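Local structure of cell division protein FtsI/penicillin binding protein 2 (Legionella pneumophila subsp. pneumophila ATCC 43290, 4ZTK) at residues 72-77 with 252-257; 187-192 with 275-280. The protein probably cross-links septal peptidoglycan during cell division as a D,D-transpeptidase, the class of penicillin-binding enzymes acylated by beta-lactams on an active-site serine. One frame throughout, in Å; residues are numbered along the deposited sequence.

Contact 1 of 2, residues 72-77 with 252-257; sequences KSRIFS and VIENND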
ATOM      1  N   LYS A  72       5.752 -10.649  -9.870  1.00 42.04           N
ATOM      2  CA  LYS A  72       6.606  -9.738 -10.616  1.00 45.08           C
ATOM      3  C   LYS A  72       5.797  -9.036 -11.701  1.00 43.16           C
ATOM      4  O   LYS A  72       6.114  -7.913 -12.091  1.00 39.18           O
ATOM      5  CB  LYS A  72       7.786 -10.479 -11.254  1.00 54.67           C
ATOM      6  CG  LYS A  72       8.812 -11.042 -10.275  1.00 63.62           C
ATOM      7  CD  LYS A  72      10.169 -11.205 -10.957  1.00 70.08           C
ATOM      8  CE  LYS A  72      11.168 -11.963 -10.092  1.00 73.43           C
ATOM      9  NZ  LYS A  72      10.987 -13.439 -10.190  1.00 76.28           N
ATOM     10  N   SER A  73       4.747  -9.697 -12.183  1.00 41.84           N
ATOM     11  CA  SER A  73       3.933  -9.138 -13.261  1.00 42.96           C
ATOM     12  C   SER A  73       2.430  -9.059 -12.957  1.00 45.96           C
ATOM     13  O   SER A  73       1.687  -8.384 -13.673  1.00 44.18           O
ATOM     14  CB  SER A  73       4.162  -9.923 -14.555  1.00 42.06           C
ATOM     15  OG  SER A  73       3.901 -11.304 -14.371  1.00 42.62           O
ATOM     16  N   ARG A  74       1.991  -9.734 -11.899  1.00 41.01           N
ATOM     17  CA  ARG A  74       0.561  -9.856 -11.592  1.00 39.08           C
ATOM     18  C   ARG A  74      -0.156  -8.517 -11.369  1.00 36.21           C
ATOM     19  O   ARG A  74       0.335  -7.644 -10.655  1.00 35.57           O
ATOM     20  CB  ARG A  74       0.356 -10.782 -10.388  1.00 41.74           C
ATOM     21  CG  ARG A  74      -1.090 -11.009  -9.989  1.00 43.63           C
ATOM     22  CD  ARG A  74      -1.189 -12.218  -9.070  1.00 49.64           C
ATOM     23  NE  ARG A  74      -2.512 -12.364  -8.472  1.00 47.72           N
ATOM     24  CZ  ARG A  74      -2.855 -13.358  -7.658  1.00 46.20           C
ATOM     25  NH1 ARG A  74      -1.972 -14.296  -7.345  1.00 37.26           N
ATOM     26  NH2 ARG A  74      -4.082 -13.414  -7.157  1.00 49.34           N
ATOM     27  N   ILE A  75      -1.324  -8.373 -11.986  1.00 38.45           N
ATOM     28  CA  ILE A  75      -2.111  -7.150 -11.887  1.00 38.44           C
ATOM     29  C   ILE A  75      -3.230  -7.315 -10.870  1.00 38.57           C
ATOM     30  O   ILE A  75      -3.984  -8.284 -10.915  1.00 41.45           O
ATOM     31  CB  ILE A  75      -2.738  -6.770 -13.246  1.00 41.16           C
ATOM     32  CG1 ILE A  75      -1.648  -6.507 -14.288  1.00 45.63           C
ATOM     33  CG2 ILE A  75      -3.655  -5.554 -13.096  1.00 38.37           C
ATOM     34  CD1 ILE A  75      -2.190  -6.114 -15.655  1.00 48.97           C
ATOM     35  N   PHE A  76      -3.339  -6.361  -9.954  1.00 36.41           N
ATOM     36  CA  PHE A  76      -4.355  -6.441  -8.917  1.00 36.05           C
ATOM     37  C   PHE A  76      -4.896  -5.062  -8.561  1.00 35.46           C
ATOM     38  O   PHE A  76      -4.422  -4.045  -9.065  1.00 37.38           O
ATOM     39  CB  PHE A  76      -3.808  -7.161  -7.674  1.00 30.76           C
ATOM     40  CG  PHE A  76      -2.647  -6.459  -7.014  1.00 32.00           C
ATOM     41  CD1 PHE A  76      -1.368  -6.549  -7.542  1.00 35.31           C
ATOM     42  CD2 PHE A  76      -2.831  -5.721  -5.856  1.00 30.37           C
ATOM     43  CE1 PHE A  76      -0.302  -5.907  -6.938  1.00 32.23           C
ATOM     44  CE2 PHE A  76      -1.766  -5.076  -5.246  1.00 31.66           C
ATOM     45  CZ  PHE A  76      -0.502  -5.172  -5.789  1.00 30.52           C
ATOM     46  N   SER A  77      -5.912  -5.041  -7.710  1.00 35.43           N
ATOM     47  CA  SER A  77      -6.475  -3.792  -7.225  1.00 33.49           C
ATOM     48  C   SER A  77      -5.842  -3.459  -5.878  1.00 31.75           C
ATOM     49  O   SER A  77      -5.590  -4.357  -5.075  1.00 32.09           O
ATOM     50  CB  SER A  77      -7.993  -3.917  -7.103  1.00 41.16           C
ATOM     51  OG  SER A  77      -8.512  -2.901  -6.267  1.00 45.94           O
ATOM     52  N   VAL A 252      -8.594  -6.801  -0.111  1.00 30.55           N
ATOM     53  CA  VAL A 252      -9.302  -6.848  -1.384  1.00 34.35           C
ATOM     54  C   VAL A 252      -9.997  -8.193  -1.581  1.00 36.00           C
ATOM     55  O   VAL A 252      -9.406  -9.247  -1.341  1.00 36.62           O
ATOM     56  CB  VAL A 252      -8.336  -6.585  -2.566  1.00 39.58           C
ATOM     57  CG1 VAL A 252      -9.080  -6.630  -3.896  1.00 41.06           C
ATOM     58  CG2 VAL A 252      -7.635  -5.248  -2.389  1.00 37.29           C
ATOM     59  N   ILE A 253     -11.258  -8.149  -2.003  1.00 39.40           N
ATOM     60  CA  ILE A 253     -11.985  -9.358  -2.378  1.00 53.31           C
ATOM     61  C   ILE A 253     -11.915  -9.540  -3.889  1.00 57.99           C
ATOM     62  O   ILE A 253     -12.465  -8.734  -4.637  1.00 62.23           O
ATOM     63  CB  ILE A 253     -13.481  -9.273  -2.002  1.00 62.08           C
ATOM     64  CG1 ILE A 253     -13.680  -8.511  -0.690  1.00 63.28           C
ATOM     65  CG2 ILE A 253     -14.103 -10.668  -1.943  1.00 63.90           C
ATOM     66  CD1 ILE A 253     -13.167  -9.234   0.518  1.00 64.27           C
ATOM     67  N   GLU A 254     -11.237 -10.589  -4.343  1.00 62.49           N
ATOM     68  CA  GLU A 254     -11.256 -10.922  -5.763  1.00 71.16           C
ATOM     69  C   GLU A 254     -12.487 -11.772  -6.075  1.00 80.60           C
ATOM     70  O   GLU A 254     -13.510 -11.650  -5.399  1.00 79.82           O
ATOM     71  CB  GLU A 254      -9.962 -11.620  -6.189  1.00 70.60           C
ATOM     72  CG  GLU A 254      -8.732 -10.717  -6.118  1.00 73.02           C
ATOM     73  CD  GLU A 254      -7.566 -11.235  -6.946  1.00 79.18           C
ATOM     74  OE1 GLU A 254      -7.551 -12.441  -7.273  1.00 85.07           O
ATOM     75  OE2 GLU A 254      -6.666 -10.431  -7.277  1.00 74.73           O
ATOM     76  N   ASN A 255     -12.395 -12.624  -7.091  1.00 89.83           N
ATOM     77  CA  ASN A 255     -13.535 -13.441  -7.503  1.00101.73           C
ATOM     78  C   ASN A 255     -14.038 -14.367  -6.395  1.00108.52           C
ATOM     79  O   ASN A 255     -13.245 -14.940  -5.647  1.00107.71           O
ATOM     80  CB  ASN A 255     -13.203 -14.244  -8.764  1.00108.34           C
ATOM     81  CG  ASN A 255     -12.061 -15.219  -8.551  1.00115.87           C
ATOM     82  OD1 ASN A 255     -12.269 -16.352  -8.117  1.00120.33           O
ATOM     83  ND2 ASN A 255     -10.844 -14.782  -8.860  1.00115.75           N
ATOM     84  N   ASN A 256     -15.360 -14.497  -6.300  1.00113.92           N
ATOM     85  CA  ASN A 256     -16.010 -15.325  -5.281  1.00114.99           C
ATOM     86  C   ASN A 256     -15.635 -14.943  -3.847  1.00108.78           C
ATOM     87  O   ASN A 256     -16.209 -14.019  -3.270  1.00105.93           O
ATOM     88  CB  ASN A 256     -15.742 -16.815  -5.528  1.00116.18           C
ATOM     89  CG  ASN A 256     -16.360 -17.313  -6.821  1.00116.59           C
ATOM     90  OD1 ASN A 256     -15.668 -17.842  -7.692  1.00112.86           O
ATOM     91  ND2 ASN A 256     -17.671 -17.145  -6.954  1.00120.59           N
ATOM     92  N   ASP A 257     -14.673 -15.664  -3.282  1.00105.61           N
ATOM     93  CA  ASP A 257     -14.230 -15.417  -1.916  1.00102.91           C
ATOM     94  C   ASP A 257     -12.707 -15.500  -1.829  1.00 95.93           C
ATOM     95  O   ASP A 257     -12.158 -16.257  -1.027  1.00 96.42           O
ATOM     96  CB  ASP A 257     -14.877 -16.422  -0.961  1.00108.97           C
ATOM     97  CG  ASP A 257     -14.732 -16.022   0.495  1.00113.25           C
ATOM     98  OD1 ASP A 257     -13.896 -16.625   1.202  1.00114.53           O
ATOM     99  OD2 ASP A 257     -15.453 -15.101   0.929  1.00114.81           O
TER
HETATM  100  O   HOH W   1      -7.402  -7.580  -7.321  1.00 42.62           O

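Contact 2 of 2, residues 187-192 with 275-280; sequences VTIESL and VLLVVI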
ATOM      1  N   VAL A 187      -2.988  -2.085 -10.472  1.00 32.59           N
ATOM      2  CA  VAL A 187      -1.621  -1.847 -10.022  1.00 28.37           C
ATOM      3  C   VAL A 187      -0.804  -3.135 -10.073  1.00 33.99           C
ATOM      4  O   VAL A 187      -1.349  -4.227 -10.216  1.00 31.36           O
ATOM      5  CB  VAL A 187      -1.558  -1.254  -8.581  1.00 30.63           C
ATOM      6  CG1 VAL A 187      -2.326   0.057  -8.496  1.00 27.78           C
ATOM      7  CG2 VAL A 187      -2.073  -2.254  -7.543  1.00 21.21           C
ATOM      8  N   THR A 188       0.511  -2.991  -9.986  1.00 30.47           N
ATOM      9  CA  THR A 188       1.391  -4.123  -9.748  1.00 33.77           C
ATOM     10  C   THR A 188       2.111  -3.842  -8.442  1.00 32.32           C
ATOM     11  O   THR A 188       1.990  -2.746  -7.890  1.00 29.57           O
ATOM     12  CB  THR A 188       2.435  -4.292 -10.869  1.00 34.37           C
ATOM     13  OG1 THR A 188       3.243  -3.112 -10.952  1.00 34.64           O
ATOM     14  CG2 THR A 188       1.757  -4.540 -12.214  1.00 32.83           C
ATOM     15  N   ILE A 189       2.842  -4.827  -7.935  1.00 32.74           N
ATOM     16  CA  ILE A 189       3.635  -4.628  -6.726  1.00 35.15           C
ATOM     17  C   ILE A 189       4.595  -3.464  -6.951  1.00 31.00           C
ATOM     18  O   ILE A 189       4.708  -2.568  -6.117  1.00 28.47           O
ATOM     19  CB  ILE A 189       4.437  -5.895  -6.358  1.00 37.08           C
ATOM     20  CG1 ILE A 189       3.488  -7.033  -5.984  1.00 34.21           C
ATOM     21  CG2 ILE A 189       5.382  -5.609  -5.212  1.00 33.48           C
ATOM     22  CD1 ILE A 189       2.597  -6.708  -4.805  1.00 32.99           C
ATOM     23  N   GLU A 190       5.255  -3.472  -8.106  1.00 29.36           N
ATOM     24  CA  GLU A 190       6.209  -2.426  -8.469  1.00 31.05           C
ATOM     25  C   GLU A 190       5.596  -1.024  -8.549  1.00 34.61           C
ATOM     26  O   GLU A 190       6.167  -0.063  -8.036  1.00 33.12           O
ATOM     27  CB  GLU A 190       6.896  -2.765  -9.796  1.00 34.57           C
ATOM     28  CG  GLU A 190       7.988  -1.778 -10.196  1.00 39.74           C
ATOM     29  CD  GLU A 190       8.763  -2.216 -11.433  1.00 58.47           C
ATOM     30  OE1 GLU A 190       9.981  -1.939 -11.503  1.00 62.19           O
ATOM     31  OE2 GLU A 190       8.156  -2.833 -12.334  1.00 61.33           O
ATOM     32  N   SER A 191       4.444  -0.895  -9.197  1.00 33.47           N
ATOM     33  CA  SER A 191       3.861   0.431  -9.375  1.00 30.34           C
ATOM     34  C   SER A 191       3.317   0.951  -8.049  1.00 25.85           C
ATOM     35  O   SER A 191       3.442   2.134  -7.739  1.00 30.26           O
ATOM     36  CB  SER A 191       2.771   0.427 -10.452  1.00 30.05           C
ATOM     37  OG  SER A 191       1.564  -0.142  -9.972  1.00 29.92           O
ATOM     38  N   LEU A 192       2.735   0.057  -7.255  1.00 26.39           N
ATOM     39  CA  LEU A 192       2.141   0.459  -5.984  1.00 23.99           C
ATOM     40  C   LEU A 192       3.192   0.930  -4.976  1.00 33.95           C
ATOM     41  O   LEU A 192       3.019   1.963  -4.324  1.00 29.21           O
ATOM     42  CB  LEU A 192       1.285  -0.665  -5.393  1.00 25.75           C
ATOM     43  CG  LEU A 192       0.507  -0.303  -4.121  1.00 27.75           C
ATOM     44  CD1 LEU A 192      -0.389   0.930  -4.338  1.00 25.81           C
ATOM     45  CD2 LEU A 192      -0.319  -1.489  -3.619  1.00 24.31           C
ATOM     46  N   VAL A 275      10.881   1.655   1.969  1.00 25.50           N
ATOM     47  CA  VAL A 275       9.472   1.564   1.641  1.00 23.29           C
ATOM     48  C   VAL A 275       9.173   0.081   1.532  1.00 28.77           C
ATOM     49  O   VAL A 275       9.943  -0.665   0.925  1.00 32.24           O
ATOM     50  CB  VAL A 275       9.149   2.249   0.300  1.00 24.61           C
ATOM     51  CG1 VAL A 275       7.639   2.336   0.102  1.00 20.90           C
ATOM     52  CG2 VAL A 275       9.788   3.633   0.235  1.00 23.90           C
ATOM     53  N   LEU A 276       8.071  -0.356   2.133  1.00 22.72           N
ATOM     54  CA  LEU A 276       7.730  -1.774   2.125  1.00 22.55           C
ATOM     55  C   LEU A 276       6.293  -1.988   1.690  1.00 29.18           C
ATOM     56  O   LEU A 276       5.414  -1.190   2.011  1.00 28.12           O
ATOM     57  CB  LEU A 276       7.914  -2.399   3.512  1.00 24.74           C
ATOM     58  CG  LEU A 276       9.244  -2.265   4.251  1.00 37.66           C
ATOM     59  CD1 LEU A 276       9.357  -0.919   4.952  1.00 35.11           C
ATOM     60  CD2 LEU A 276       9.378  -3.395   5.247  1.00 39.15           C
ATOM     61  N   LEU A 277       6.070  -3.085   0.976  1.00 28.07           N
ATOM     62  CA  LEU A 277       4.739  -3.513   0.577  1.00 24.89           C
ATOM     63  C   LEU A 277       4.643  -5.012   0.804  1.00 29.19           C
ATOM     64  O   LEU A 277       5.502  -5.779   0.347  1.00 26.88           O
ATOM     65  CB  LEU A 277       4.481  -3.178  -0.892  1.00 21.54           C
ATOM     66  CG  LEU A 277       3.163  -3.679  -1.497  1.00 32.44           C
ATOM     67  CD1 LEU A 277       1.966  -3.210  -0.678  1.00 27.96           C
ATOM     68  CD2 LEU A 277       3.022  -3.222  -2.950  1.00 28.62           C
ATOM     69  N   VAL A 278       3.611  -5.425   1.530  1.00 28.83           N
ATOM     70  CA  VAL A 278       3.368  -6.836   1.800  1.00 25.75           C
ATOM     71  C   VAL A 278       1.989  -7.207   1.278  1.00 31.51           C
ATOM     72  O   VAL A 278       1.007  -6.516   1.561  1.00 25.07           O
ATOM     73  CB  VAL A 278       3.407  -7.138   3.314  1.00 28.22           C
ATOM     74  CG1 VAL A 278       3.019  -8.579   3.576  1.00 27.78           C
ATOM     75  CG2 VAL A 278       4.783  -6.839   3.890  1.00 28.03           C
ATOM     76  N   VAL A 279       1.912  -8.288   0.510  1.00 25.13           N
ATOM     77  CA  VAL A 279       0.626  -8.792   0.046  1.00 29.59           C
ATOM     78  C   VAL A 279       0.541 -10.291   0.277  1.00 30.53           C
ATOM     79  O   VAL A 279       1.425 -11.043  -0.134  1.00 31.42           O
ATOM     80  CB  VAL A 279       0.381  -8.480  -1.452  1.00 31.61           C
ATOM     81  CG1 VAL A 279      -0.908  -9.142  -1.934  1.00 29.45           C
ATOM     82  CG2 VAL A 279       0.321  -6.983  -1.674  1.00 29.85           C
ATOM     83  N   ILE A 280      -0.520 -10.713   0.954  1.00 26.30           N
ATOM     84  CA  ILE A 280      -0.762 -12.124   1.223  1.00 29.46           C
ATOM     85  C   ILE A 280      -2.021 -12.510   0.469  1.00 30.56           C
ATOM     86  O   ILE A 280      -3.001 -11.765   0.489  1.00 29.23           O
ATOM     87  CB  ILE A 280      -1.015 -12.379   2.727  1.00 28.29           C
ATOM     88  CG1 ILE A 280       0.091 -11.761   3.589  1.00 28.78           C
ATOM     89  CG2 ILE A 280      -1.185 -13.870   3.001  1.00 28.66           C
ATOM     90  CD1 ILE A 280       1.480 -12.312   3.320  1.00 29.66           C
TER

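Contact 1 of 2, residues 72-77 with 252-257
Arg74 reaches across to Glu254. Its side chain is stretched almost straight, with CG anti to the backbone N (chi1 -179°) and the later bonds near trans, and this carries the guanidinium well clear of its own backbone. Arg74 NH2 meets Glu254 OE1 at 3.6 Å, a long salt bridge: the oxygen lies at the guanidinium edge and in its plane, while the carboxylate itself is turned 46° from that plane. The stronger salt bridge of Arg74 NH2 is to Glu281, and Trp71 adds a cation-pi contact, so Glu254 is a secondary partner. At Phe76 the contribution is slight, CB standing 4.4 Å from Glu254 OE2, and the ring leads away from residues 252-257, with the carbonyl oxygen of Arg74 at its edge. Ser77 comes closest through its backbone. Its O sits 3.5 Å from Val252 CG2, the methyl beside the valine backbone N, and Ser77 CB faces Val252 CG1 at 4.3 Å. One water joins the two segments, accepting from Ser77 N at 3.0 Å and donating to Glu254 OE2 at 2.9 Å; OE1 is the oxygen nearer the arginine, OE2 the one that takes the water. No direct hydrogen bond joins the segments. Residues 72-77 belong to the loop that leads from strand 56-63 to helix 83-92, which begins at Lys83, probably the lysine of the family's SxxK motif, with its serine, Ser80, just ahead of the helix. Val252 lies on edge strand 246-253, which also bears Lys248 of the probable K(T/S)G-type motif, and with Phe76 it packs on Leu262 of the neighbouring strand 259-267.

Contact 2 of 2, residues 187-192 with 275-280
Leu277 meets both Ile189 and Leu192 mainly through one methyl, CD2, which makes the centre of an entirely buried, apolar contact. Leu277 CG is anti to the backbone N (chi1 175°), and its side chain projects from the strand to the helix start. Leu192 comes across it at about a right angle, bringing its CD2 to 3.8 Å from Leu277 CD2, with Leu192 CB and CG close behind. Ile189 CD1 lies 4.0 Å from Leu277 CD2 and 3.9 Å from Val279 CG2; thus a single isoleucine methyl bridges two side chains on the same face of the strand. Leu277 CD2 also packs against the backbone carbonyl, 3.6 Å from Ile189 O.

The helix is 189-200 and the strand 274-281 is the middle one of the five-stranded antiparallel sheet, as in the penicillin-binding and beta-lactamase fold, where helices pack on both faces. Leu276 and Val278 point to the other face and touch helix 295-310, whereas Ile189 additionally meets Val45 and Ala47 of strand 43-49.

The polar bonds lie within the first segment, at the helix start. Thr188 is the N-cap, and with Ser191 it forms a capping box: Ser191 N donates to Thr188 OG1 at 3.1 Å (160°), and Thr188 N donates to Ser191 OG at 3.0 Å (170°). These two bonds satisfy backbone N-H groups at the helix start, and the first turn is closed by Leu192 N to Thr188 O at 3.0 Å.

The two contacts lie about 12 Å apart between centres and reach the same five-stranded sheet, contact 1 on its edge strand 246-253 near the surface, contact 2 at the middle strand 274-281 in the interior. Their segments alternate along the chain, 72-77, 187-192, 252-257, 275-280. The loop before helix 83-92 and the start of helix 189-200 meet beside the sheet. They touch directly: Phe76 O and Val187 N, 2.8 Å apart, make a probable hydrogen bond, and the Phe76 ring packs on the backbone at Thr188 and Ile189. The loop approaching the probable SxxK serine is thereby joined to the buried helix-sheet packing.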